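Local coordinates for protein DNA polymerase beta (Leishmania infantum, PDB 4P4M) that catalyses template-directed addition of deoxynucleotides to DNA as a type-X family polymerase and probably takes part in base excision repair, at residues N165-K170 / G221-F226; I200-L205 / K280-A285; E169-V174 / F179-C184. One frame throughout, in Å; residues are numbered along the deposited sequence. Where two conformers were deposited one is given.

Contact 1: N165-K170 / G221-F226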
ATOM      1  N   ASN A 165      13.877  -9.877  -0.259  1.00 20.65           N
ATOM      2  CA  ASN A 165      14.730 -10.713   0.589  1.00 24.38           C
ATOM      3  C   ASN A 165      15.086 -10.016   1.902  1.00 23.71           C
ATOM      4  O   ASN A 165      15.113 -10.644   2.964  1.00 20.97           O
ATOM      5  CB  ASN A 165      16.016 -11.116  -0.149  1.00 27.90           C
ATOM      6  CG  ASN A 165      15.748 -12.003  -1.363  1.00 32.11           C
ATOM      7  OD1 ASN A 165      14.664 -12.566  -1.513  1.00 34.19           O
ATOM      8  ND2 ASN A 165      16.744 -12.133  -2.228  1.00 34.10           N
ATOM      9  N   TYR A 166      15.358  -8.714   1.821  1.00 21.44           N
ATOM     10  CA  TYR A 166      15.730  -7.919   2.988  1.00 21.97           C
ATOM     11  C   TYR A 166      14.584  -7.863   3.998  1.00 22.76           C
ATOM     12  O   TYR A 166      14.779  -8.124   5.185  1.00 22.25           O
ATOM     13  CB  TYR A 166      16.137  -6.495   2.572  1.00 22.38           C
ATOM     14  CG  TYR A 166      16.690  -5.641   3.701  1.00 22.05           C
ATOM     15  CD1 TYR A 166      18.046  -5.650   4.007  1.00 25.89           C
ATOM     16  CD2 TYR A 166      15.854  -4.830   4.461  1.00 20.97           C
ATOM     17  CE1 TYR A 166      18.555  -4.867   5.046  1.00 26.69           C
ATOM     18  CE2 TYR A 166      16.353  -4.042   5.495  1.00 18.51           C
ATOM     19  CZ  TYR A 166      17.700  -4.071   5.783  1.00 23.79           C
ATOM     20  OH  TYR A 166      18.184  -3.292   6.809  1.00 23.44           O
ATOM     21  N   LEU A 167      13.390  -7.511   3.530  1.00 19.51           N
ATOM     22  CA  LEU A 167      12.234  -7.397   4.426  1.00 20.20           C
ATOM     23  C   LEU A 167      11.879  -8.751   5.057  1.00 18.18           C
ATOM     24  O   LEU A 167      11.529  -8.817   6.246  1.00 20.30           O
ATOM     25  CB  LEU A 167      11.026  -6.800   3.688  1.00 16.79           C
ATOM     26  CG  LEU A 167      11.156  -5.304   3.330  1.00 18.31           C
ATOM     27  CD1 LEU A 167      10.109  -4.883   2.307  1.00 20.09           C
ATOM     28  CD2 LEU A 167      11.074  -4.417   4.580  1.00 18.91           C
ATOM     29  N   ARG A 168      11.971  -9.828   4.270  1.00 17.96           N
ATOM     30  CA  ARG A 168      11.703 -11.175   4.797  1.00 19.94           C
ATOM     31  C   ARG A 168      12.702 -11.573   5.891  1.00 25.20           C
ATOM     32  O   ARG A 168      12.330 -12.132   6.938  1.00 20.00           O
ATOM     33  CB  ARG A 168      11.714 -12.228   3.673  1.00 21.83           C
ATOM     34  CG  ARG A 168      10.475 -12.198   2.788  1.00 30.14           C
ATOM     35  CD  ARG A 168      10.451 -13.371   1.801  1.00 36.93           C
ATOM     36  NE  ARG A 168       9.130 -13.520   1.200  1.00 33.06           N
ATOM     37  CZ  ARG A 168       8.898 -14.127   0.044  1.00 46.71           C
ATOM     38  NH1 ARG A 168       9.909 -14.644  -0.650  1.00 40.39           N
ATOM     39  NH2 ARG A 168       7.654 -14.214  -0.416  1.00 38.44           N
ATOM     40  N   GLU A 169      13.976 -11.309   5.640  1.00 20.00           N
ATOM     41  CA  GLU A 169      14.995 -11.591   6.637  1.00 22.66           C
ATOM     42  C   GLU A 169      14.777 -10.790   7.926  1.00 21.24           C
ATOM     43  O   GLU A 169      14.847 -11.354   9.018  1.00 22.03           O
ATOM     44  CB  GLU A 169      16.403 -11.339   6.083  1.00 25.47           C
ATOM     45  CG  GLU A 169      17.490 -11.579   7.118  1.00 32.29           C
ATOM     46  CD  GLU A 169      18.887 -11.301   6.590  1.00 51.78           C
ATOM     47  OE1 GLU A 169      19.378 -10.163   6.770  1.00 40.93           O
ATOM     48  OE2 GLU A 169      19.494 -12.223   6.003  1.00 53.56           O
ATOM     49  N   LYS A 170      14.522  -9.484   7.808  1.00 20.67           N
ATOM     50  CA  LYS A 170      14.364  -8.639   8.999  1.00 20.60           C
ATOM     51  C   LYS A 170      13.087  -9.004   9.752  1.00 22.07           C
ATOM     52  O   LYS A 170      13.049  -8.957  10.978  1.00 21.74           O
ATOM     53  CB  LYS A 170      14.369  -7.134   8.650  1.00 18.57           C
ATOM     54  CG  LYS A 170      15.658  -6.630   7.981  1.00 17.99           C
ATOM     55  CD  LYS A 170      16.886  -7.312   8.576  1.00 22.44           C
ATOM     56  CE  LYS A 170      18.177  -6.883   7.905  1.00 30.05           C
ATOM     57  NZ  LYS A 170      19.291  -7.803   8.321  1.00 37.29           N
ATOM     58  N   GLY A 221       4.226  -1.208  14.197  1.00 18.27           N
ATOM     59  CA  GLY A 221       5.099  -0.190  14.752  1.00 18.91           C
ATOM     60  C   GLY A 221       6.423  -0.760  15.235  1.00 26.30           C
ATOM     61  O   GLY A 221       7.461  -0.120  15.085  1.00 21.52           O
ATOM     62  N   HIS A 222       6.393  -1.958  15.817  1.00 21.35           N
ATOM     63  CA  HIS A 222       7.623  -2.629  16.234  1.00 26.53           C
ATOM     64  C   HIS A 222       8.518  -2.977  15.041  1.00 18.85           C
ATOM     65  O   HIS A 222       9.749  -2.826  15.109  1.00 20.82           O
ATOM     66  CB  HIS A 222       7.309  -3.907  17.034  1.00 26.54           C
ATOM     67  CG  HIS A 222       6.609  -3.651  18.334  1.00 40.40           C
ATOM     68  ND1 HIS A 222       6.847  -2.531  19.101  1.00 56.50           N
ATOM     69  CD2 HIS A 222       5.678  -4.375  19.001  1.00 45.34           C
ATOM     70  CE1 HIS A 222       6.091  -2.575  20.187  1.00 55.96           C
ATOM     71  NE2 HIS A 222       5.376  -3.681  20.150  1.00 45.75           N
ATOM     72  N   PHE A 223       7.906  -3.462  13.961  1.00 17.21           N
ATOM     73  CA  PHE A 223       8.644  -3.807  12.740  1.00 17.39           C
ATOM     74  C   PHE A 223       9.260  -2.546  12.113  1.00 21.24           C
ATOM     75  O   PHE A 223      10.428  -2.537  11.699  1.00 17.15           O
ATOM     76  CB  PHE A 223       7.701  -4.526  11.754  1.00 17.05           C
ATOM     77  CG  PHE A 223       8.371  -5.029  10.492  1.00 19.09           C
ATOM     78  CD1 PHE A 223       9.534  -5.788  10.551  1.00 20.86           C
ATOM     79  CD2 PHE A 223       7.803  -4.776   9.245  1.00 16.82           C
ATOM     80  CE1 PHE A 223      10.132  -6.267   9.384  1.00 19.75           C
ATOM     81  CE2 PHE A 223       8.391  -5.256   8.085  1.00 17.66           C
ATOM     82  CZ  PHE A 223       9.553  -6.008   8.155  1.00 18.06           C
ATOM     83  N   VAL A 224       8.475  -1.478  12.060  1.00 16.40           N
ATOM     84  CA  VAL A 224       8.957  -0.194  11.540  1.00 17.52           C
ATOM     85  C   VAL A 224      10.142   0.348  12.353  1.00 17.79           C
ATOM     86  O   VAL A 224      11.153   0.767  11.779  1.00 17.33           O
ATOM     87  CB  VAL A 224       7.807   0.846  11.458  1.00 18.97           C
ATOM     88  CG1 VAL A 224       8.360   2.256  11.208  1.00 17.70           C
ATOM     89  CG2 VAL A 224       6.828   0.441  10.343  1.00 20.07           C
ATOM     90  N   GLU A 225      10.033   0.319  13.681  1.00 17.61           N
ATOM     91  CA  GLU A 225      11.139   0.788  14.538  1.00 20.49           C
ATOM     92  C   GLU A 225      12.427   0.003  14.282  1.00 23.64           C
ATOM     93  O   GLU A 225      13.528   0.574  14.266  1.00 19.85           O
ATOM     94  CB  GLU A 225      10.769   0.672  16.022  1.00 24.24           C
ATOM     95  CG  GLU A 225       9.696   1.644  16.470  1.00 40.95           C
ATOM     96  CD  GLU A 225       9.217   1.369  17.890  1.00 66.90           C
ATOM     97  OE1 GLU A 225       9.439   0.245  18.396  1.00 61.38           O
ATOM     98  OE2 GLU A 225       8.613   2.277  18.496  1.00 80.77           O
ATOM     99  N   PHE A 226      12.290  -1.308  14.089  1.00 20.51           N
ATOM    100  CA  PHE A 226      13.448  -2.164  13.812  1.00 21.75           C
ATOM    101  C   PHE A 226      14.129  -1.743  12.497  1.00 20.30           C
ATOM    102  O   PHE A 226      15.356  -1.578  12.450  1.00 19.07           O
ATOM    103  CB  PHE A 226      13.022  -3.644  13.780  1.00 19.85           C
ATOM    104  CG  PHE A 226      14.179  -4.617  13.716  1.00 18.57           C
ATOM    105  CD1 PHE A 226      14.998  -4.816  14.823  1.00 21.02           C
ATOM    106  CD2 PHE A 226      14.431  -5.347  12.561  1.00 18.95           C
ATOM    107  CE1 PHE A 226      16.064  -5.700  14.764  1.00 25.52           C
ATOM    108  CE2 PHE A 226      15.486  -6.242  12.500  1.00 21.03           C
ATOM    109  CZ  PHE A 226      16.301  -6.419  13.605  1.00 23.62           C
TER

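Contact 2: I200-L205 / K280-A285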
ATOM      1  N   ILE A 200       2.825  -6.974   2.097  1.00 15.84           N
ATOM      2  CA  ILE A 200       1.852  -7.439   3.092  1.00 16.64           C
ATOM      3  C   ILE A 200       2.585  -8.133   4.231  1.00 15.43           C
ATOM      4  O   ILE A 200       3.418  -9.021   4.007  1.00 18.97           O
ATOM      5  CB  ILE A 200       0.840  -8.460   2.493  1.00 16.16           C
ATOM      6  CG1 ILE A 200       0.011  -7.816   1.383  1.00 18.11           C
ATOM      7  CG2 ILE A 200      -0.078  -9.043   3.606  1.00 15.86           C
ATOM      8  CD1 ILE A 200      -0.802  -8.840   0.555  1.00 25.94           C
ATOM      9  N   LEU A 201       2.283  -7.707   5.454  1.00 14.49           N
ATOM     10  CA  LEU A 201       2.769  -8.370   6.656  1.00 13.16           C
ATOM     11  C   LEU A 201       1.592  -9.130   7.277  1.00 13.63           C
ATOM     12  O   LEU A 201       0.535  -8.550   7.501  1.00 15.94           O
ATOM     13  CB  LEU A 201       3.313  -7.318   7.628  1.00 15.02           C
ATOM     14  CG  LEU A 201       3.721  -7.774   9.032  1.00 16.84           C
ATOM     15  CD1 LEU A 201       4.915  -8.737   8.966  1.00 17.21           C
ATOM     16  CD2 LEU A 201       4.029  -6.564   9.921  1.00 18.76           C
ATOM     17  N   SER A 202       1.759 -10.422   7.546  1.00 15.48           N
ATOM     18  CA  SER A 202       0.655 -11.203   8.102  1.00 16.11           C
ATOM     19  C   SER A 202       1.136 -12.402   8.919  1.00 21.85           C
ATOM     20  O   SER A 202       2.251 -12.894   8.717  1.00 18.90           O
ATOM     21  CB  SER A 202      -0.268 -11.687   6.977  1.00 23.01           C
ATOM     22  OG  SER A 202       0.399 -12.600   6.106  1.00 18.98           O
ATOM     23  N   ARG A 203       0.297 -12.867   9.846  1.00 17.83           N
ATOM     24  CA  ARG A 203       0.605 -14.085  10.601  1.00 16.90           C
ATOM     25  C   ARG A 203       0.360 -15.320   9.736  1.00 18.43           C
ATOM     26  O   ARG A 203      -0.557 -15.344   8.913  1.00 21.45           O
ATOM     27  CB  ARG A 203      -0.225 -14.150  11.897  1.00 19.35           C
ATOM     28  CG  ARG A 203       0.227 -13.125  12.964  1.00 20.85           C
ATOM     29  CD  ARG A 203      -0.752 -13.077  14.157  1.00 20.30           C
ATOM     30  NE  ARG A 203      -0.719 -14.283  15.006  1.00 20.25           N
ATOM     31  CZ  ARG A 203       0.222 -14.522  15.913  1.00 24.13           C
ATOM     32  NH1 ARG A 203       1.211 -13.650  16.081  1.00 24.29           N
ATOM     33  NH2 ARG A 203       0.180 -15.623  16.661  1.00 22.56           N
ATOM     34  N   THR A 204       1.176 -16.356   9.923  1.00 18.67           N
ATOM     35  CA  THR A 204       1.064 -17.554   9.100  1.00 22.90           C
ATOM     36  C   THR A 204      -0.128 -18.419   9.523  1.00 25.23           C
ATOM     37  O   THR A 204      -0.681 -18.255  10.617  1.00 22.32           O
ATOM     38  CB  THR A 204       2.320 -18.428   9.209  1.00 26.77           C
ATOM     39  OG1 THR A 204       2.398 -18.958  10.539  1.00 27.33           O
ATOM     40  CG2 THR A 204       3.594 -17.614   8.889  1.00 22.81           C
ATOM     41  N   LEU A 205      -0.495 -19.365   8.661  1.00 23.32           N
ATOM     42  CA  LEU A 205      -1.548 -20.330   8.983  1.00 26.11           C
ATOM     43  C   LEU A 205      -1.242 -21.151  10.233  1.00 28.15           C
ATOM     44  O   LEU A 205      -2.155 -21.536  10.957  1.00 29.43           O
ATOM     45  CB  LEU A 205      -1.817 -21.254   7.791  1.00 34.18           C
ATOM     46  CG  LEU A 205      -2.622 -20.595   6.671  1.00 37.29           C
ATOM     47  CD1 LEU A 205      -2.577 -21.423   5.388  1.00 44.98           C
ATOM     48  CD2 LEU A 205      -4.052 -20.357   7.134  1.00 34.55           C
ATOM     49  N   LYS A 280      -6.863 -14.817   7.911  1.00 15.62           N
ATOM     50  CA  LYS A 280      -7.988 -15.246   7.062  1.00 16.87           C
ATOM     51  C   LYS A 280      -8.226 -14.310   5.872  1.00 22.29           C
ATOM     52  O   LYS A 280      -8.916 -14.683   4.905  1.00 19.77           O
ATOM     53  CB  LYS A 280      -9.288 -15.380   7.875  1.00 19.43           C
ATOM     54  CG  LYS A 280      -9.843 -14.035   8.348  1.00 16.09           C
ATOM     55  CD  LYS A 280     -11.215 -14.159   9.059  1.00 24.10           C
ATOM     56  CE  LYS A 280     -11.102 -14.788  10.446  1.00 27.51           C
ATOM     57  NZ  LYS A 280     -12.417 -14.749  11.194  1.00 26.31           N
ATOM     58  N   SER A 281      -7.685 -13.093   5.948  1.00 17.58           N
ATOM     59  CA  SER A 281      -7.842 -12.103   4.872  1.00 14.16           C
ATOM     60  C   SER A 281      -6.744 -12.158   3.809  1.00 17.74           C
ATOM     61  O   SER A 281      -6.788 -11.418   2.829  1.00 15.83           O
ATOM     62  CB  SER A 281      -7.885 -10.680   5.467  1.00 17.64           C
ATOM     63  OG  SER A 281      -9.060 -10.480   6.243  1.00 16.41           O
ATOM     64  N   VAL A 282      -5.737 -13.005   3.997  1.00 17.35           N
ATOM     65  CA  VAL A 282      -4.581 -12.962   3.093  1.00 16.99           C
ATOM     66  C   VAL A 282      -4.898 -13.200   1.586  1.00 16.18           C
ATOM     67  O   VAL A 282      -4.392 -12.482   0.728  1.00 17.69           O
ATOM     68  CB  VAL A 282      -3.414 -13.856   3.612  1.00 20.03           C
ATOM     69  CG1 VAL A 282      -2.345 -14.044   2.548  1.00 23.02           C
ATOM     70  CG2 VAL A 282      -2.812 -13.226   4.889  1.00 18.59           C
ATOM     71  N   PRO A 283      -5.748 -14.191   1.256  1.00 19.57           N
ATOM     72  CA  PRO A 283      -6.026 -14.388  -0.180  1.00 17.00           C
ATOM     73  C   PRO A 283      -6.682 -13.170  -0.843  1.00 16.35           C
ATOM     74  O   PRO A 283      -6.328 -12.812  -1.976  1.00 18.23           O
ATOM     75  CB  PRO A 283      -6.992 -15.593  -0.192  1.00 20.21           C
ATOM     76  CG  PRO A 283      -6.642 -16.354   1.088  1.00 22.90           C
ATOM     77  CD  PRO A 283      -6.336 -15.256   2.091  1.00 19.12           C
ATOM     78  N   THR A 284      -7.645 -12.546  -0.165  1.00 16.63           N
ATOM     79  CA  THR A 284      -8.277 -11.356  -0.726  1.00 15.84           C
ATOM     80  C   THR A 284      -7.336 -10.133  -0.708  1.00 19.47           C
ATOM     81  O   THR A 284      -7.448  -9.252  -1.552  1.00 16.84           O
ATOM     82  CB  THR A 284      -9.613 -11.025  -0.013  1.00 18.94           C
ATOM     83  OG1 THR A 284      -9.448 -11.192   1.398  1.00 16.81           O
ATOM     84  CG2 THR A 284     -10.733 -11.969  -0.493  1.00 19.19           C
ATOM     85  N   ALA A 285      -6.417 -10.074   0.254  1.00 15.97           N
ATOM     86  CA  ALA A 285      -5.433  -8.984   0.273  1.00 16.48           C
ATOM     87  C   ALA A 285      -4.400  -9.165  -0.848  1.00 16.16           C
ATOM     88  O   ALA A 285      -3.934  -8.187  -1.441  1.00 16.26           O
ATOM     89  CB  ALA A 285      -4.736  -8.889   1.658  1.00 14.15           C
TER

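Contact 3: E169-V174 / F179-C184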
ATOM      1  N   GLU A 169      13.976 -11.309   5.640  1.00 20.00           N
ATOM      2  CA  GLU A 169      14.995 -11.591   6.637  1.00 22.66           C
ATOM      3  C   GLU A 169      14.777 -10.790   7.926  1.00 21.24           C
ATOM      4  O   GLU A 169      14.847 -11.354   9.018  1.00 22.03           O
ATOM      5  CB  GLU A 169      16.403 -11.339   6.083  1.00 25.47           C
ATOM      6  CG  GLU A 169      17.490 -11.579   7.118  1.00 32.29           C
ATOM      7  CD  GLU A 169      18.887 -11.301   6.590  1.00 51.78           C
ATOM      8  OE1 GLU A 169      19.378 -10.163   6.770  1.00 40.93           O
ATOM      9  OE2 GLU A 169      19.494 -12.223   6.003  1.00 53.56           O
ATOM     10  N   LYS A 170      14.522  -9.484   7.808  1.00 20.67           N
ATOM     11  CA  LYS A 170      14.364  -8.639   8.999  1.00 20.60           C
ATOM     12  C   LYS A 170      13.087  -9.004   9.752  1.00 22.07           C
ATOM     13  O   LYS A 170      13.049  -8.957  10.978  1.00 21.74           O
ATOM     14  CB  LYS A 170      14.369  -7.134   8.650  1.00 18.57           C
ATOM     15  CG  LYS A 170      15.658  -6.630   7.981  1.00 17.99           C
ATOM     16  CD  LYS A 170      16.886  -7.312   8.576  1.00 22.44           C
ATOM     17  CE  LYS A 170      18.177  -6.883   7.905  1.00 30.05           C
ATOM     18  NZ  LYS A 170      19.291  -7.803   8.321  1.00 37.29           N
ATOM     19  N   CYS A 171      12.037  -9.357   9.014  1.00 19.63           N
ATOM     20  CA  CYS A 171      10.810  -9.849   9.637  1.00 20.05           C
ATOM     21  C   CYS A 171      11.098 -11.087  10.512  1.00 23.45           C
ATOM     22  O   CYS A 171      10.707 -11.144  11.685  1.00 23.03           O
ATOM     23  CB  CYS A 171       9.748 -10.147   8.565  1.00 20.65           C
ATOM     24  SG  CYS A 171       8.139 -10.761   9.217  1.00 21.86           S
ATOM     25  N   MET A 172      11.799 -12.072   9.956  1.00 20.13           N
ATOM     26  CA  MET A 172      12.155 -13.264  10.737  1.00 23.53           C
ATOM     27  C   MET A 172      12.976 -12.916  11.982  1.00 26.71           C
ATOM     28  O   MET A 172      12.748 -13.478  13.064  1.00 22.70           O
ATOM     29  CB  MET A 172      12.915 -14.285   9.875  1.00 23.77           C
ATOM     30  CG  MET A 172      13.251 -15.604  10.597  1.00 24.95           C
ATOM     31  SD  MET A 172      11.792 -16.586  11.071  1.00 29.64           S
ATOM     32  CE  MET A 172      11.176 -17.145   9.483  1.00 33.20           C
ATOM     33  N   GLU A 173      13.925 -11.991  11.826  1.00 23.86           N
ATOM     34  CA  GLU A 173      14.826 -11.616  12.919  0.50 25.47           C
ATOM     35  C   GLU A 173      14.099 -10.995  14.102  1.00 25.38           C
ATOM     36  O   GLU A 173      14.335 -11.372  15.249  1.00 26.08           O
ATOM     37  CB  GLU A 173      15.911 -10.646  12.434  0.50 22.80           C
ATOM     38  CG  GLU A 173      17.038 -11.304  11.687  0.50 25.37           C
ATOM     39  CD  GLU A 173      18.178 -10.345  11.388  0.50 29.05           C
ATOM     40  OE1 GLU A 173      18.050  -9.136  11.692  0.50 26.08           O
ATOM     41  OE2 GLU A 173      19.209 -10.805  10.855  0.50 28.41           O
ATOM     42  N   VAL A 174      13.205 -10.044  13.830  1.00 19.54           N
ATOM     43  CA  VAL A 174      12.576  -9.291  14.919  1.00 23.54           C
ATOM     44  C   VAL A 174      11.170  -9.784  15.307  1.00 27.20           C
ATOM     45  O   VAL A 174      10.770  -9.657  16.471  1.00 23.39           O
ATOM     46  CB  VAL A 174      12.583  -7.757  14.639  1.00 19.51           C
ATOM     47  CG1 VAL A 174      11.519  -7.381  13.600  1.00 17.77           C
ATOM     48  CG2 VAL A 174      12.373  -6.968  15.932  1.00 24.95           C
ATOM     49  N   PHE A 179       5.263 -14.806  11.670  1.00 21.44           N
ATOM     50  CA  PHE A 179       4.951 -13.770  10.686  1.00 18.84           C
ATOM     51  C   PHE A 179       5.580 -14.026   9.314  1.00 22.54           C
ATOM     52  O   PHE A 179       6.561 -14.753   9.196  1.00 22.23           O
ATOM     53  CB  PHE A 179       5.374 -12.384  11.211  1.00 17.16           C
ATOM     54  CG  PHE A 179       4.423 -11.812  12.229  1.00 19.52           C
ATOM     55  CD1 PHE A 179       4.587 -12.070  13.578  1.00 22.83           C
ATOM     56  CD2 PHE A 179       3.354 -11.020  11.826  1.00 22.71           C
ATOM     57  CE1 PHE A 179       3.706 -11.547  14.513  1.00 21.41           C
ATOM     58  CE2 PHE A 179       2.475 -10.489  12.756  1.00 22.77           C
ATOM     59  CZ  PHE A 179       2.650 -10.753  14.097  1.00 22.57           C
ATOM     60  N   SER A 180       5.003 -13.433   8.272  1.00 18.53           N
ATOM     61  CA  SER A 180       5.616 -13.501   6.949  1.00 20.06           C
ATOM     62  C   SER A 180       5.451 -12.194   6.166  1.00 22.97           C
ATOM     63  O   SER A 180       4.577 -11.375   6.478  1.00 16.49           O
ATOM     64  CB  SER A 180       5.030 -14.669   6.156  1.00 27.06           C
ATOM     65  OG  SER A 180       3.669 -14.429   5.877  1.00 31.33           O
ATOM     66  N   ILE A 181       6.300 -12.020   5.153  1.00 19.73           N
ATOM     67  CA  ILE A 181       6.247 -10.879   4.234  1.00 18.42           C
ATOM     68  C   ILE A 181       6.044 -11.365   2.798  1.00 20.82           C
ATOM     69  O   ILE A 181       6.714 -12.312   2.353  1.00 21.30           O
ATOM     70  CB  ILE A 181       7.564 -10.050   4.273  1.00 23.39           C
ATOM     71  CG1 ILE A 181       7.704  -9.292   5.591  1.00 22.76           C
ATOM     72  CG2 ILE A 181       7.614  -9.072   3.088  1.00 26.67           C
ATOM     73  CD1 ILE A 181       6.864  -8.010   5.670  1.00 25.55           C
ATOM     74  N   LEU A 182       5.122 -10.717   2.082  1.00 17.43           N
ATOM     75  CA  LEU A 182       4.860 -10.987   0.661  1.00 22.75           C
ATOM     76  C   LEU A 182       4.855  -9.659  -0.105  1.00 24.03           C
ATOM     77  O   LEU A 182       4.187  -8.707   0.305  1.00 20.39           O
ATOM     78  CB  LEU A 182       3.493 -11.668   0.483  1.00 24.56           C
ATOM     79  CG  LEU A 182       3.267 -13.055   1.109  1.00 45.60           C
ATOM     80  CD1 LEU A 182       1.796 -13.294   1.477  1.00 50.34           C
ATOM     81  CD2 LEU A 182       3.785 -14.166   0.190  1.00 41.02           C
ATOM     82  N   ILE A 183       5.589  -9.593  -1.213  1.00 19.40           N
ATOM     83  CA  ILE A 183       5.622  -8.379  -2.031  1.00 18.97           C
ATOM     84  C   ILE A 183       4.653  -8.532  -3.207  1.00 20.78           C
ATOM     85  O   ILE A 183       4.760  -9.489  -3.980  1.00 21.13           O
ATOM     86  CB  ILE A 183       7.045  -8.079  -2.570  1.00 25.76           C
ATOM     87  CG1 ILE A 183       8.074  -8.067  -1.424  1.00 28.87           C
ATOM     88  CG2 ILE A 183       7.058  -6.761  -3.344  1.00 19.12           C
ATOM     89  CD1 ILE A 183       7.779  -7.047  -0.301  1.00 23.81           C
ATOM     90  N   CYS A 184       3.717  -7.597  -3.335  1.00 18.75           N
ATOM     91  CA  CYS A 184       2.690  -7.646  -4.378  1.00 18.14           C
ATOM     92  C   CYS A 184       2.902  -6.547  -5.419  1.00 20.66           C
ATOM     93  O   CYS A 184       4.001  -6.399  -5.923  1.00 17.56           O
ATOM     94  CB  CYS A 184       1.293  -7.564  -3.759  1.00 18.30           C
ATOM     95  SG  CYS A 184       0.950  -8.971  -2.647  1.00 23.04           S
TER

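Contact 1: N165-K170 / G221-F226
Two helices of the polymerase palm, 157-175 and 219-229, meet here through Phe-223 and Phe-226 of the second and Leu-167 and Lys-170 of the first. The axes of the two short segments come no closer than 11.6 Å and their N-to-C directions differ by 115°, a spacing bridged by phenylalanine rings that reach the backbone of the other helix. Phe-223 carries the inner half. Its ring extends to helix 157-175 and meets it edge-on: CZ of Phe-223 lies 3.9 Å from the carbonyl O of Leu-167, and CE1 of Phe-223 is 4.0 Å from the carbonyl C of Lys-170, both near the ring plane. CD2 of Leu-167 adds an apolar touch at 4.2 Å from Phe-223 CZ, the two side chains crossing at about a right angle. One turn on, Phe-226 CE2 lies 4.1 Å from CB of Lys-170 and also approaches the carbonyl O of that residue. No hydrogen bond spans the segments, so the evidence is for van der Waals packing.

Only the base of Lys-170 serves the contact. Chi1 of -61° sets its CG over one face of Tyr-166, 3.6 Å above the ring plane, and the bend at chi2 (-38°) turns the rest of the chain toward Glu-169, where NZ of Lys-170 forms a salt bridge 2.8 Å from OE1 of Glu-169, taken on the oxygen's anti lone pair. Leu-167 and Phe-223 are buried and both also touch Ile-181 of strand 179-183; Lys-170 and Phe-226 are partly exposed, marking the outer side. Leu-167 remains about 12 Å from the bound magnesium ion, side chain to ion. Both helices lie against the sheet of the palm, an alpha/beta layer of the nucleotidyltransferase kind in the type-X polymerases.

Contact 2: I200-L205 / K280-A285
This is a buried strand-to-helix packing contact in which the C-terminal half of strand 193-203, within the palm sheet, meets the start of helix 282-290. Two separate pairs make it. Ser-202 faces Val-282 at 7.5 Å between CA atoms, and Ile-200 faces Ala-285 at 8.0 Å between CA atoms; residues two apart on the strand thus match residues three apart on the helix, as expected when one face of a strand meets one face of a helix.

In the first pair, a single methyl does the touching: CG2 of Val-282 sits 3.5 Å from Ser-202 OG and 3.6 Å from Ser-202 CB. The valine's chi1 of 168° turns CG1 anti to the backbone N and leaves CG2 as the branch that meets the serine. In the second, the delta methyl of Ile-200 reaches the helix. Its chi2 of 168° extends the chain, so that CD1 of Ile-200 comes 3.8 Å from the carbonyl O of Ala-285 and 4.1 Å from Ala-285 CB. Hydrogen bonds across the segments are absent; the contact is van der Waals packing and buries 161 Å² in all, both sides summed. The first helical turn is secured within its own segment by Ala-285 N donating to Ser-281 O at 2.9 Å.

Asp-198, a magnesium ligand, lies on the same strand, its side chain about 7 Å from that of Ile-200. Ile-277 of strand 270-277 touches both Ile-200 and Ala-285. Strand 193-203 runs between strands 179-183 and 270-277, with Leu-201 directed to helix 157-175 while Ile-200 and Ser-202 meet helix 282-290 on the opposite face of the sheet.

Contact 3: E169-V174 / F179-C184
A helix-turn-strand unit of the palm provides this contact: helix 157-175 ends, the chain reverses, and strand 179-183 returns beneath the helix's last turns. The evidence for that reversal is an angle of 168° between the N-to-C directions of the two short segments, nearly antiparallel, with axes 8.0 Å apart at closest approach. Cys-171 is the one helix residue that carries the packing; its CA lies 6.9 Å from the CA of Ser-180.

The cysteine offers two atoms to the strand. CB of Cys-171 meets CG1 of Ile-181 at 3.7 Å, and SG of Cys-171 reaches CB of Phe-179 at 3.8 Å while also staying 3.9 Å from Ile-181 CG1. Chi1 of -179° swings the sulfur out from the helix, away from the backbone N, and it settles between the two side chains that flank Ser-180 in sequence. Phe-179 engages only through its CB, since its ring leads away from the helix segment. Ser-180 directs its own side chain away. Its backbone offers a looser approach, Ser-180 N lying 4.2 Å from Cys-171 SG without a hydrogen bond. The packing is therefore apolar, and small at 149 Å² of buried surface.

One turn before Cys-171, Arg-168 NE bonds the carbonyl O of Ile-181, a polar tie between helix and strand. Strand 179-183 pairs antiparallel with strand 193-203, whose Leu-201 also touches Cys-171, and helix 219-229 touches both segments, Val-219 on Phe-179 and Phe-226 on Val-174.

How the contacts relate
From the N terminus, helix 157-175 supplies the first segments of both contact 1 and contact 3, which share Glu-169 and Lys-170. Contact 3 starts from the same stretch of helix as contact 1 but closes far sooner, by a tight turn into strand 179-183; contact 1 closes its longer loop at helix 219-229. Contact 2 opens on strand 193-203 inside that loop and closes beyond it at helix 282-290, so contacts 1 and 2 cross. Strands 179-183 and 193-203 are sheet neighbours, joined by the backbone hydrogen bond from Ser-180 N to Ser-202 O, 2.8 Å. Together the contacts tie the sheet to helices 157-175 and 219-229 on one face and to helix 282-290 on the other.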